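Local coordinates for p-47 protein (Clostridium botulinum E1 str. 'BoNT E Beluga', PDB 5WIX), which is of unknown function but has a TULIP-type fold resembling bactericidal/permeability-increasing protein, and so may bind a lipid or another hydrophobic ligand, at residues 39-44 with 167-172; 32-37 with 171-176; 68-73 with 79-84; 112-115 with 121-124; 96-101 with 146-151. All blocks are in the same frame, centred on the assembly; numbering follows the deposited sequence.

Contact 1 of 5, residues 39-44 with 167-172; sequences KNYIDE and KQVSYI
Tyr-41, on the last turn of helix 31-42, reaches across to the loop 167-172 and supplies nearly all of the helix side of this contact. Its tight part is the meeting with Tyr-171. CB of Tyr-171 sits over one face of the Tyr-41 ring, offset toward the rim, in a CH-pi contact 4.0 Å from the Tyr-41 ring centroid. CD1 of Tyr-171 lies over the same ring, 3.7 Å from CG of Tyr-41. The two rings are inclined at 42°, so they form neither a parallel stack nor a T. The side chains run past each other in opposite directions. Tyr-41 has CG anti to its N (chi1 168°), which carries the hydroxyl out to the loop backbone. There Ser-170 N donates a hydrogen bond of 2.9 Å to Tyr-41 OH, bent to 141° at the hydrogen.

The contact closes the end of helix 31-42 against the loop that leads into strand 174-177. A helix held by a curved antiparallel sheet is in keeping with the TULIP-type fold. Val-169 is buried, and its side chain turns to Phe-125 of strand 120-125. Its CG1 also lies 4.1 Å from CE2 of Tyr-41.

The side of Ser-170 and Gln-168 is the looser, more open part. Ser-170 is exposed, and its OG stands 3.5 Å from Tyr-41 OH. Gln-168 gives little more than its carbonyl, whose O lies 3.6 Å from Tyr-41 OH. The amide of Gln-168 instead makes a weak hydrogen bond to Lys-46 O.

Contact 2 of 5, residues 32-37 with 171-176; sequences RVVNKH and YIFASL
Helix 31-42 rests on the curved sheet of the TULIP-type domain where Val-34 meets Phe-173, near strand 174-177. The touching atom is CG2 of Val-34, 3.6 Å from CD1 of Phe-173. It comes in at the edge of the phenyl ring, near its plane. The same methyl also stands at the edge of the Tyr-171 ring, with CG2 of Val-34 4.2 Å from CE2 of Tyr-171. CG2 is the branch of Val-34 anti to the backbone N, and this sends it off the helix toward both rings. The rings are themselves paired edge-to-face. The edge of Tyr-171 is turned to a face of Phe-173, and CD2 of Tyr-171 stands 3.6 Å above the Phe-173 ring plane.

This cluster lies in the buried layer beneath the helix. Tyr-204, from strand 203-210 of a second sheet, touches both Val-34 and Phe-173, and Phe-125 makes a further edge-to-face pair with Phe-173.

One turn along the helix, His-37 meets the hydroxyl end of Tyr-171. CB of His-37 lies 3.2 Å from OH of Tyr-171, while the imidazole leads away toward Leu-412. The hydroxyl has its polar partner elsewhere, in a hydrogen bond with Asn-410 OD1.

Contact 3 of 5, residues 68-73 with 79-84; sequences EIINGG and RIKIFI
The guanidinium of Arg-79 has Gly-72 on one face. CA of Gly-72 stands 3.8 Å above the guanidinium plane of Arg-79, over its centre. Gly-72 has a positive phi and no side chain to separate its backbone from the flat group. The ring of Phe-83 is met obliquely by the carboxylate of Glu-68, with OE1 of Glu-68 3.7 Å from CZ of Phe-83. The two planes are 28° apart.

Both segments belong to the beta hairpin of strands 58-70 and 78-85. Glu-68 and Lys-81 are an antiparallel hydrogen-bonded pair. Lys-81 N to Glu-68 O is 2.8 Å and nearly straight (170°). Glu-68 N to Lys-81 O is longer, at 3.1 Å. Ile-70 N donates to Arg-79 O at 2.8 Å.

Ile-69 and Ile-80, a non-hydrogen-bonded pair, point to the buried face. CG1 of Ile-69 lies 3.8 Å from CG2 of Ile-80. On the other face CD1 of Ile-70 packs against CD of Arg-79, 3.6 Å away. The Arg-79 chain is extended up to its bend at chi3 (-53°), which swings the guanidinium over Gly-72.

Arg-79 NE forms a salt bridge with Asp-141, so the charge is answered outside the hairpin. Glu-68 OE2 and Lys-81 NZ, 4.6 Å apart, stop short of a salt bridge and probably attract each other only mildly.

Contact 4 of 5, residues 112-115 with 121-124; sequences FNDA and KELK
Backbone hydrogen bonds tie Phe-112 to Glu-122, an antiparallel hydrogen-bonded pair in the hairpin of strands 104-113 and 120-125. Glu-122 N donates to Phe-112 O at 2.9 Å. This bond is bent to 137° at the hydrogen, and the donor lies well above the carbonyl plane rather than on a lone pair. The return bond, from Phe-112 N to Glu-122 O, is straighter, but its modelled length is too short to be relied on.

Carbon packing is found on both faces of the hairpin. Beside Glu-122, CE of Lys-124 approaches the Phe-112 ring obliquely, 4.2 Å from CD1 of Phe-112. These two side chains cross at about a right angle. The Lys-124 chain bends at chi3 (-70°) on its way to this ring. On the other face Asn-113 and Lys-121 lie side by side and point the same way. CG of Asn-113 is 3.5 Å from CD of Lys-121.

Charged groups meet near the turn. OD1 of Asp-114 stands 3.9 Å from OE1 of Glu-122, with the carboxylate planes 57° apart. Asp-114 is also engaged locally. Its OD1 accepts a weak hydrogen bond from Ala-115 N, and OD2 a weak one from Asn-117 N. The far side of strand 120-125 joins the sheet, where Leu-123 bonds through its backbone to Phe-173 and Ala-174.

Two carboxylates this close would probably repel. The repulsion may raise the proton affinity of one of them, and solvent near this surface hairpin could ease it.

Contact 5 of 5, residues 96-101 with 146-151; sequences VDLSGV and LYEEDE
Glu-148 lies against Val-101, the last residue of a type II beta turn that runs from Leu-98 to Val-101. CG of Glu-148 is 3.6 Å from CG1 of Val-101, and the two side chains cross at about a right angle. CG1 is the Val-101 branch roughly anti to the backbone N (chi1 -152°), which directs it toward Glu-148. The Glu-148 chain is bent at chi2 (-74°). Its carboxylate therefore folds over the turn, with OE1 of Glu-148 4.0 Å from CG1 of Val-101. The other oxygen, OE2 of Glu-148, reaches CG1 of Val-96 at 3.9 Å. Leu-98 adds a looser touch, its CD2 4.3 Å from OE1 of Glu-148. The first shell is thus a glutamate laid across three aliphatic side chains, and the meeting is one of van der Waals contact.

Further out, the turn is closed by Val-101 N bonded to Leu-98 O at 3.2 Å. Gly-100 carries the positive phi (95°) of the third turn position. Its backbone is also bonded to Ile-84 of strand 78-85. Val-96 pairs through its backbone with Phe-89 of strand 87-91, and Phe-89 packs on both Val-96 and Leu-98.

The contact joins two loops toward one end of the elongated molecule. The loop 146-151 leads to helix 153-159. Within it the Glu-148 carboxylate has a partner in the next residue, a weak hydrogen bond of 3.4 Å from Glu-149 N to Glu-148 OE2.

Overall arrangement
Contact 2 is the buried one, and its chemistry is almost wholly apolar. Contact 1 shares helix 31-42 and Tyr-171 with it, but lies nearer the surface and adds a polar link. Contacts 3 and 4 are hairpins of one antiparallel sheet and rest on backbone bonds. Contact 3 has one buried face, while contact 4 is at the surface and richer in charge. Asn-35 OD1 probably bonds Ile-69 N, joining contacts 2 and 3. Leu-176 N probably bonds Lys-121 O, joining contacts 2 and 4. Contact 5 is outlying, a loop-to-loop touch reached from contact 3 through Ile-84 and Gly-100.

Contact 1 of 5, residues 39-44 with 167-172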
# COMPACT_ATOMS: atom_id res chain seq x y z
N LYS A 39 -2.85 25.14 3.09
CA LYS A 39 -3.14 26.55 2.86
C LYS A 39 -4.26 27.07 3.75
O LYS A 39 -4.13 28.15 4.33
CB LYS A 39 -3.50 26.81 1.38
CG LYS A 39 -4.04 28.23 1.14
CD LYS A 39 -4.63 28.45 -0.26
CE LYS A 39 -3.57 28.91 -1.27
NZ LYS A 39 -2.82 30.17 -0.87
N ASN A 40 -5.36 26.32 3.86
CA ASN A 40 -6.49 26.80 4.66
C ASN A 40 -6.38 26.38 6.12
O ASN A 40 -7.23 26.74 6.95
CB ASN A 40 -7.82 26.34 4.07
CG ASN A 40 -7.97 24.85 4.08
OD1 ASN A 40 -6.98 24.13 4.01
ND2 ASN A 40 -9.21 24.38 4.17
N TYR A 41 -5.33 25.62 6.45
CA TYR A 41 -4.94 25.48 7.85
C TYR A 41 -4.24 26.77 8.25
O TYR A 41 -4.32 27.21 9.40
CB TYR A 41 -4.02 24.27 8.08
CG TYR A 41 -3.38 24.28 9.45
CD1 TYR A 41 -4.10 23.93 10.59
CD2 TYR A 41 -2.05 24.67 9.61
CE1 TYR A 41 -3.51 23.95 11.85
CE2 TYR A 41 -1.46 24.69 10.87
CZ TYR A 41 -2.19 24.34 11.98
OH TYR A 41 -1.58 24.37 13.22
N ILE A 42 -3.55 27.38 7.28
CA ILE A 42 -2.94 28.69 7.48
C ILE A 42 -3.97 29.81 7.37
O ILE A 42 -3.89 30.80 8.10
CB ILE A 42 -1.80 28.95 6.48
CG1 ILE A 42 -0.78 27.82 6.52
CG2 ILE A 42 -1.12 30.26 6.79
CD1 ILE A 42 0.38 28.02 5.56
N ASP A 43 -4.95 29.64 6.48
CA ASP A 43 -6.05 30.61 6.35
C ASP A 43 -6.95 30.61 7.59
O ASP A 43 -7.93 31.37 7.65
CB ASP A 43 -6.89 30.33 5.10
CG ASP A 43 -6.15 30.64 3.81
OD1 ASP A 43 -5.06 31.26 3.86
OD2 ASP A 43 -6.68 30.28 2.73
N GLU A 44 -6.64 29.75 8.55
CA GLU A 44 -7.23 29.84 9.88
C GLU A 44 -6.70 31.12 10.56
O GLU A 44 -7.39 31.71 11.39
CB GLU A 44 -6.91 28.58 10.68
CG GLU A 44 -7.53 28.53 12.06
CD GLU A 44 -6.74 29.35 13.06
OE1 GLU A 44 -5.53 29.55 12.84
OE2 GLU A 44 -7.34 29.80 14.06
N LYS A 167 5.24 24.32 18.73
CA LYS A 167 3.94 23.85 19.17
C LYS A 167 2.80 24.56 18.44
O LYS A 167 1.71 23.99 18.28
CB LYS A 167 3.80 24.04 20.68
CG LYS A 167 4.84 23.28 21.49
CD LYS A 167 4.66 23.49 22.99
CE LYS A 167 5.59 22.59 23.79
NZ LYS A 167 5.32 22.69 25.26
N GLN A 168 3.05 25.78 18.00
CA GLN A 168 2.03 26.60 17.36
C GLN A 168 1.51 25.97 16.08
O GLN A 168 0.32 26.07 15.77
CB GLN A 168 2.55 28.00 17.08
CG GLN A 168 1.57 28.86 16.33
CD GLN A 168 1.65 30.31 16.75
OE1 GLN A 168 2.32 30.65 17.72
NE2 GLN A 168 0.97 31.18 16.00
N VAL A 169 2.39 25.30 15.34
CA VAL A 169 1.96 24.58 14.13
C VAL A 169 1.69 23.10 14.40
O VAL A 169 2.60 22.27 14.39
CB VAL A 169 3.00 24.69 13.02
CG1 VAL A 169 2.49 23.99 11.77
CG2 VAL A 169 3.32 26.15 12.75
N SER A 170 0.43 22.78 14.62
CA SER A 170 0.06 21.41 14.95
C SER A 170 -0.60 20.69 13.77
O SER A 170 -1.46 19.84 13.96
CB SER A 170 -0.88 21.39 16.16
OG SER A 170 -2.04 22.18 15.94
N TYR A 171 -0.18 21.03 12.55
CA TYR A 171 -0.83 20.47 11.37
C TYR A 171 -0.56 18.98 11.20
O TYR A 171 0.58 18.53 11.33
CB TYR A 171 -0.42 21.19 10.10
CG TYR A 171 -1.17 20.63 8.92
CD1 TYR A 171 -2.55 20.71 8.87
CD2 TYR A 171 -0.51 19.97 7.88
CE1 TYR A 171 -3.26 20.18 7.81
CE2 TYR A 171 -1.21 19.44 6.82
CZ TYR A 171 -2.60 19.55 6.79
OH TYR A 171 -3.33 19.03 5.75
N ILE A 172 -1.61 18.24 10.89
CA ILE A 172 -1.55 16.79 10.79
C ILE A 172 -1.44 16.33 9.35
O ILE A 172 -2.44 16.30 8.63
CB ILE A 172 -2.78 16.14 11.38
CG1 ILE A 172 -3.15 16.79 12.71
CG2 ILE A 172 -2.54 14.65 11.53
CD1 ILE A 172 -4.51 16.34 13.24

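Contact 2 of 5, residues 32-37 with 171-176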
# COMPACT_ATOMS: atom_id res chain seq x y z
N ARG A 32 0.18 18.18 -4.40
CA ARG A 32 -0.86 19.07 -4.89
C ARG A 32 -2.07 19.00 -3.95
O ARG A 32 -2.79 19.99 -3.78
CB ARG A 32 -1.27 18.73 -6.34
CG ARG A 32 -0.13 18.82 -7.37
CD ARG A 32 -0.63 19.11 -8.80
NE ARG A 32 -1.62 18.13 -9.27
CZ ARG A 32 -1.34 17.05 -10.00
NH1 ARG A 32 -0.09 16.80 -10.36
NH2 ARG A 32 -2.32 16.23 -10.38
N VAL A 33 -2.24 17.85 -3.31
CA VAL A 33 -3.33 17.61 -2.37
C VAL A 33 -3.10 18.25 -1.00
O VAL A 33 -3.91 19.07 -0.54
CB VAL A 33 -3.56 16.10 -2.17
CG1 VAL A 33 -4.50 15.83 -1.00
CG2 VAL A 33 -4.11 15.50 -3.46
N VAL A 34 -2.01 17.88 -0.35
CA VAL A 34 -1.73 18.39 0.99
C VAL A 34 -1.48 19.90 1.02
O VAL A 34 -1.91 20.57 1.96
CB VAL A 34 -0.53 17.65 1.60
CG1 VAL A 34 0.57 17.55 0.58
CG2 VAL A 34 -0.05 18.35 2.89
N ASN A 35 -0.80 20.43 0.00
CA ASN A 35 -0.54 21.88 -0.09
C ASN A 35 -1.78 22.70 0.15
O ASN A 35 -1.74 23.77 0.78
CB ASN A 35 0.04 22.26 -1.45
CG ASN A 35 1.54 22.06 -1.54
OD1 ASN A 35 2.26 22.04 -0.52
ND2 ASN A 35 2.04 21.91 -2.77
N LYS A 36 -2.90 22.18 -0.36
CA LYS A 36 -4.18 22.86 -0.31
C LYS A 36 -4.83 22.80 1.08
O LYS A 36 -5.41 23.78 1.55
CB LYS A 36 -5.11 22.27 -1.38
CG LYS A 36 -4.59 22.46 -2.81
CD LYS A 36 -5.60 22.01 -3.87
CE LYS A 36 -5.14 22.35 -5.28
NZ LYS A 36 -6.11 21.90 -6.32
N HIS A 37 -4.72 21.65 1.74
CA HIS A 37 -5.18 21.55 3.13
C HIS A 37 -4.24 22.28 4.06
O HIS A 37 -4.61 22.69 5.16
CB HIS A 37 -5.33 20.09 3.54
CG HIS A 37 -6.57 19.45 3.00
ND1 HIS A 37 -6.55 18.29 2.25
CD2 HIS A 37 -7.87 19.83 3.07
CE1 HIS A 37 -7.78 17.98 1.89
NE2 HIS A 37 -8.60 18.90 2.37
N TYR A 171 -0.18 21.03 12.55
CA TYR A 171 -0.83 20.47 11.37
C TYR A 171 -0.56 18.98 11.20
O TYR A 171 0.58 18.53 11.33
CB TYR A 171 -0.42 21.19 10.10
CG TYR A 171 -1.17 20.63 8.92
CD1 TYR A 171 -2.55 20.71 8.87
CD2 TYR A 171 -0.51 19.97 7.88
CE1 TYR A 171 -3.26 20.18 7.81
CE2 TYR A 171 -1.21 19.44 6.82
CZ TYR A 171 -2.60 19.55 6.79
OH TYR A 171 -3.33 19.03 5.75
N ILE A 172 -1.61 18.24 10.89
CA ILE A 172 -1.55 16.79 10.79
C ILE A 172 -1.44 16.33 9.35
O ILE A 172 -2.44 16.30 8.63
CB ILE A 172 -2.78 16.14 11.38
CG1 ILE A 172 -3.15 16.79 12.71
CG2 ILE A 172 -2.54 14.65 11.53
CD1 ILE A 172 -4.51 16.34 13.24
N PHE A 173 -0.24 15.94 8.93
CA PHE A 173 -0.03 15.53 7.55
C PHE A 173 -0.67 14.19 7.21
O PHE A 173 -1.03 13.94 6.06
CB PHE A 173 1.47 15.47 7.25
CG PHE A 173 2.10 16.81 7.04
CD1 PHE A 173 1.69 17.61 5.99
CD2 PHE A 173 3.10 17.26 7.88
CE1 PHE A 173 2.26 18.84 5.80
CE2 PHE A 173 3.68 18.49 7.69
CZ PHE A 173 3.26 19.28 6.65
N ALA A 174 -0.79 13.33 8.21
CA ALA A 174 -1.43 12.04 8.02
C ALA A 174 -1.69 11.38 9.35
O ALA A 174 -0.87 11.47 10.27
CB ALA A 174 -0.58 11.14 7.15
N SER A 175 -2.84 10.72 9.47
CA SER A 175 -3.10 9.88 10.62
C SER A 175 -2.69 8.47 10.24
O SER A 175 -2.98 7.99 9.14
CB SER A 175 -4.57 9.94 11.05
OG SER A 175 -5.40 9.30 10.09
N LEU A 176 -1.96 7.83 11.14
CA LEU A 176 -1.56 6.45 10.93
C LEU A 176 -2.08 5.58 12.07
O LEU A 176 -1.82 5.85 13.24
CB LEU A 176 -0.05 6.34 10.81
CG LEU A 176 0.38 4.93 10.40
CD1 LEU A 176 1.63 4.97 9.54
CD2 LEU A 176 0.57 4.04 11.62

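Contact 3 of 5, residues 68-73 with 79-84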
# COMPACT_ATOMS: atom_id res chain seq x y z
N GLU A 68 4.15 26.11 0.98
CA GLU A 68 3.99 25.32 -0.23
C GLU A 68 5.13 24.33 -0.35
O GLU A 68 6.29 24.70 -0.55
CB GLU A 68 3.93 26.24 -1.46
CG GLU A 68 3.78 25.54 -2.80
CD GLU A 68 3.84 26.53 -3.95
OE1 GLU A 68 3.22 27.61 -3.84
OE2 GLU A 68 4.52 26.23 -4.96
N ILE A 69 4.78 23.06 -0.20
CA ILE A 69 5.76 21.98 -0.28
C ILE A 69 6.25 21.85 -1.72
O ILE A 69 5.45 21.99 -2.67
CB ILE A 69 5.13 20.66 0.21
CG1 ILE A 69 4.34 20.94 1.49
CG2 ILE A 69 6.19 19.59 0.43
CD1 ILE A 69 3.43 19.82 1.90
N ILE A 70 7.55 21.63 -1.90
CA ILE A 70 8.13 21.52 -3.24
C ILE A 70 9.13 20.38 -3.31
O ILE A 70 9.45 19.75 -2.29
CB ILE A 70 8.84 22.85 -3.72
CG1 ILE A 70 10.18 23.07 -3.02
CG2 ILE A 70 7.92 24.07 -3.57
CD1 ILE A 70 11.06 24.17 -3.66
N ASN A 71 9.63 20.12 -4.51
CA ASN A 71 10.68 19.13 -4.73
C ASN A 71 11.96 19.43 -3.96
O ASN A 71 12.11 20.49 -3.37
CB ASN A 71 11.05 19.04 -6.21
CG ASN A 71 9.96 18.43 -7.06
OD1 ASN A 71 8.80 18.82 -6.96
ND2 ASN A 71 10.32 17.48 -7.90
N GLY A 72 12.89 18.48 -3.99
CA GLY A 72 14.20 18.68 -3.42
C GLY A 72 14.28 18.12 -2.02
O GLY A 72 15.36 18.07 -1.40
N GLY A 73 13.12 17.69 -1.52
CA GLY A 73 13.04 17.04 -0.23
C GLY A 73 13.71 15.68 -0.24
O GLY A 73 13.36 14.80 -1.03
N ARG A 79 10.94 19.96 1.64
CA ARG A 79 11.43 21.29 1.31
C ARG A 79 10.24 22.16 0.99
O ARG A 79 9.40 21.78 0.18
CB ARG A 79 12.40 21.27 0.13
CG ARG A 79 12.68 22.67 -0.43
CD ARG A 79 13.59 22.63 -1.63
NE ARG A 79 14.82 21.91 -1.34
CZ ARG A 79 15.88 21.91 -2.16
NH1 ARG A 79 15.83 22.59 -3.30
NH2 ARG A 79 16.98 21.23 -1.82
N ILE A 80 10.15 23.33 1.64
CA ILE A 80 8.95 24.14 1.49
C ILE A 80 9.22 25.62 1.26
O ILE A 80 10.14 26.20 1.84
CB ILE A 80 8.00 24.00 2.70
CG1 ILE A 80 8.67 24.48 3.99
CG2 ILE A 80 7.53 22.55 2.88
CD1 ILE A 80 7.75 24.44 5.17
N LYS A 81 8.40 26.20 0.41
CA LYS A 81 8.43 27.61 0.06
C LYS A 81 7.62 28.40 1.09
O LYS A 81 6.46 28.09 1.34
CB LYS A 81 7.87 27.79 -1.36
CG LYS A 81 8.25 29.06 -2.08
CD LYS A 81 7.71 29.06 -3.53
CE LYS A 81 8.43 28.04 -4.43
NZ LYS A 81 8.39 28.47 -5.87
N ILE A 82 8.22 29.41 1.70
CA ILE A 82 7.54 30.21 2.71
C ILE A 82 7.16 31.60 2.16
O ILE A 82 8.02 32.38 1.78
CB ILE A 82 8.42 30.38 3.98
CG1 ILE A 82 8.96 29.03 4.43
CG2 ILE A 82 7.63 30.99 5.10
CD1 ILE A 82 7.89 28.04 4.68
N PHE A 83 5.87 31.89 2.11
CA PHE A 83 5.41 33.20 1.65
C PHE A 83 5.05 34.08 2.84
O PHE A 83 4.07 33.82 3.54
CB PHE A 83 4.18 33.08 0.73
CG PHE A 83 4.42 32.30 -0.55
CD1 PHE A 83 4.33 32.94 -1.78
CD2 PHE A 83 4.67 30.94 -0.52
CE1 PHE A 83 4.52 32.23 -2.96
CE2 PHE A 83 4.86 30.22 -1.70
CZ PHE A 83 4.78 30.87 -2.92
N ILE A 84 5.84 35.12 3.08
CA ILE A 84 5.48 36.11 4.09
C ILE A 84 4.74 37.23 3.39
O ILE A 84 5.10 37.59 2.28
CB ILE A 84 6.72 36.66 4.82
CG1 ILE A 84 7.80 35.57 4.90
CG2 ILE A 84 6.33 37.21 6.18
CD1 ILE A 84 8.93 35.88 5.86

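Contact 4 of 5, residues 112-115 with 121-124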
# COMPACT_ATOMS: atom_id res chain seq x y z
N PHE A 112 4.25 11.36 15.81
CA PHE A 112 3.99 11.76 17.20
C PHE A 112 2.80 10.97 17.76
O PHE A 112 1.69 11.07 17.24
CB PHE A 112 3.71 13.27 17.29
CG PHE A 112 4.94 14.12 17.34
CD1 PHE A 112 5.06 15.14 18.28
CD2 PHE A 112 5.98 13.92 16.45
CE1 PHE A 112 6.20 15.94 18.33
CE2 PHE A 112 7.12 14.69 16.50
CZ PHE A 112 7.23 15.71 17.44
N ASN A 113 3.04 10.19 18.81
CA ASN A 113 1.95 9.44 19.44
C ASN A 113 0.87 10.40 19.94
O ASN A 113 1.15 11.55 20.27
CB ASN A 113 2.46 8.56 20.58
CG ASN A 113 3.38 7.45 20.09
OD1 ASN A 113 4.08 7.61 19.09
ND2 ASN A 113 3.36 6.32 20.79
N ASP A 114 -0.36 9.92 19.98
CA ASP A 114 -1.51 10.77 20.29
C ASP A 114 -1.88 10.77 21.78
O ASP A 114 -1.67 9.78 22.49
CB ASP A 114 -2.71 10.31 19.45
CG ASP A 114 -3.83 11.32 19.44
OD1 ASP A 114 -3.55 12.51 19.70
OD2 ASP A 114 -4.98 10.92 19.16
N ALA A 115 -2.42 11.89 22.24
CA ALA A 115 -2.91 11.99 23.62
C ALA A 115 -4.34 11.48 23.72
O ALA A 115 -4.87 11.34 24.82
CB ALA A 115 -2.82 13.42 24.11
N LYS A 121 -0.79 6.74 15.68
CA LYS A 121 0.40 7.59 15.60
C LYS A 121 0.17 8.68 14.56
O LYS A 121 -0.50 8.46 13.55
CB LYS A 121 1.65 6.77 15.28
CG LYS A 121 1.79 5.47 16.11
CD LYS A 121 1.70 5.72 17.62
CE LYS A 121 2.05 4.46 18.43
NZ LYS A 121 3.48 4.08 18.34
N GLU A 122 0.71 9.87 14.81
CA GLU A 122 0.32 11.07 14.07
C GLU A 122 1.51 11.80 13.43
O GLU A 122 2.51 12.07 14.10
CB GLU A 122 -0.45 12.00 15.00
CG GLU A 122 -0.93 13.28 14.37
CD GLU A 122 -1.81 14.09 15.29
OE1 GLU A 122 -2.57 13.48 16.08
OE2 GLU A 122 -1.74 15.34 15.25
N LEU A 123 1.40 12.12 12.15
CA LEU A 123 2.53 12.71 11.43
C LEU A 123 2.45 14.24 11.40
O LEU A 123 1.54 14.81 10.80
CB LEU A 123 2.63 12.15 10.02
CG LEU A 123 3.83 12.66 9.23
CD1 LEU A 123 5.11 12.44 10.02
CD2 LEU A 123 3.94 11.99 7.88
N LYS A 124 3.41 14.88 12.05
CA LYS A 124 3.41 16.34 12.18
C LYS A 124 4.79 16.88 11.83
O LYS A 124 5.71 16.09 11.59
CB LYS A 124 3.01 16.76 13.60
CG LYS A 124 1.64 16.24 14.04
CD LYS A 124 1.02 17.07 15.17
CE LYS A 124 1.75 16.90 16.49
NZ LYS A 124 1.25 17.84 17.54

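Contact 5 of 5, residues 96-101 with 146-151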
# COMPACT_ATOMS: atom_id res chain seq x y z
N VAL A 96 14.24 45.91 8.66
CA VAL A 96 13.86 45.28 7.39
C VAL A 96 12.49 44.63 7.48
O VAL A 96 12.30 43.72 8.28
CB VAL A 96 14.86 44.19 6.96
CG1 VAL A 96 14.40 43.56 5.65
CG2 VAL A 96 16.29 44.73 6.85
N ASP A 97 11.53 45.07 6.67
CA ASP A 97 10.20 44.47 6.75
C ASP A 97 10.12 43.29 5.80
O ASP A 97 10.45 43.40 4.62
CB ASP A 97 9.10 45.47 6.44
CG ASP A 97 8.97 46.54 7.51
OD1 ASP A 97 9.66 46.43 8.55
OD2 ASP A 97 8.19 47.49 7.31
N LEU A 98 9.68 42.16 6.34
CA LEU A 98 9.68 40.89 5.63
C LEU A 98 8.45 40.69 4.73
O LEU A 98 8.23 39.59 4.24
CB LEU A 98 9.78 39.73 6.63
CG LEU A 98 11.01 39.80 7.54
CD1 LEU A 98 11.20 38.51 8.36
CD2 LEU A 98 12.24 40.11 6.72
N SER A 99 7.68 41.76 4.52
CA SER A 99 6.55 41.72 3.59
C SER A 99 7.01 41.30 2.19
O SER A 99 7.71 42.04 1.51
CB SER A 99 5.84 43.08 3.53
OG SER A 99 5.50 43.58 4.81
N GLY A 100 6.62 40.09 1.77
CA GLY A 100 6.90 39.64 0.42
C GLY A 100 8.14 38.80 0.21
O GLY A 100 8.32 38.25 -0.88
N VAL A 101 9.01 38.70 1.22
CA VAL A 101 10.19 37.83 1.10
C VAL A 101 9.76 36.37 1.09
O VAL A 101 8.83 35.96 1.79
CB VAL A 101 11.19 38.05 2.25
CG1 VAL A 101 12.60 37.71 1.77
CG2 VAL A 101 11.15 39.48 2.72
N LEU A 146 12.71 38.52 -4.02
CA LEU A 146 14.13 38.72 -4.27
C LEU A 146 14.42 40.14 -3.77
O LEU A 146 15.37 40.83 -4.18
CB LEU A 146 14.47 38.54 -5.76
CG LEU A 146 15.94 38.44 -6.22
CD1 LEU A 146 16.51 37.03 -6.01
CD2 LEU A 146 16.10 38.90 -7.68
N TYR A 147 13.54 40.55 -2.86
CA TYR A 147 13.49 41.92 -2.38
C TYR A 147 14.47 42.14 -1.25
O TYR A 147 14.32 43.08 -0.47
CB TYR A 147 12.06 42.27 -1.93
N GLU A 148 15.50 41.30 -1.18
CA GLU A 148 16.44 41.38 -0.07
C GLU A 148 17.78 42.05 -0.38
O GLU A 148 18.06 42.43 -1.53
CB GLU A 148 16.71 39.99 0.50
CG GLU A 148 15.66 39.53 1.50
CD GLU A 148 15.76 40.22 2.85
OE1 GLU A 148 15.47 39.57 3.87
OE2 GLU A 148 16.14 41.41 2.90
N GLU A 149 18.60 42.15 0.65
CA GLU A 149 19.97 42.58 0.52
C GLU A 149 20.79 41.33 0.75
O GLU A 149 20.33 40.39 1.40
CB GLU A 149 20.31 43.64 1.56
CG GLU A 149 19.54 44.94 1.40
CD GLU A 149 19.75 45.58 0.05
OE1 GLU A 149 20.90 45.56 -0.45
OE2 GLU A 149 18.77 46.11 -0.53
N ASP A 150 22.01 41.30 0.22
CA ASP A 150 22.83 40.12 0.34
C ASP A 150 23.03 39.87 1.82
O ASP A 150 23.06 38.72 2.28
CB ASP A 150 24.18 40.32 -0.36
CG ASP A 150 24.33 39.46 -1.59
OD1 ASP A 150 23.49 38.55 -1.80
OD2 ASP A 150 25.29 39.68 -2.36
N GLU A 151 23.18 40.95 2.57
CA GLU A 151 23.44 40.87 4.00
C GLU A 151 22.20 40.26 4.71
O GLU A 151 21.42 40.98 5.35
CB GLU A 151 23.79 42.23 4.56
CG GLU A 151 24.98 42.91 3.84
CD GLU A 151 24.65 43.44 2.44
OE1 GLU A 151 23.45 43.53 2.10
OE2 GLU A 151 25.58 43.76 1.66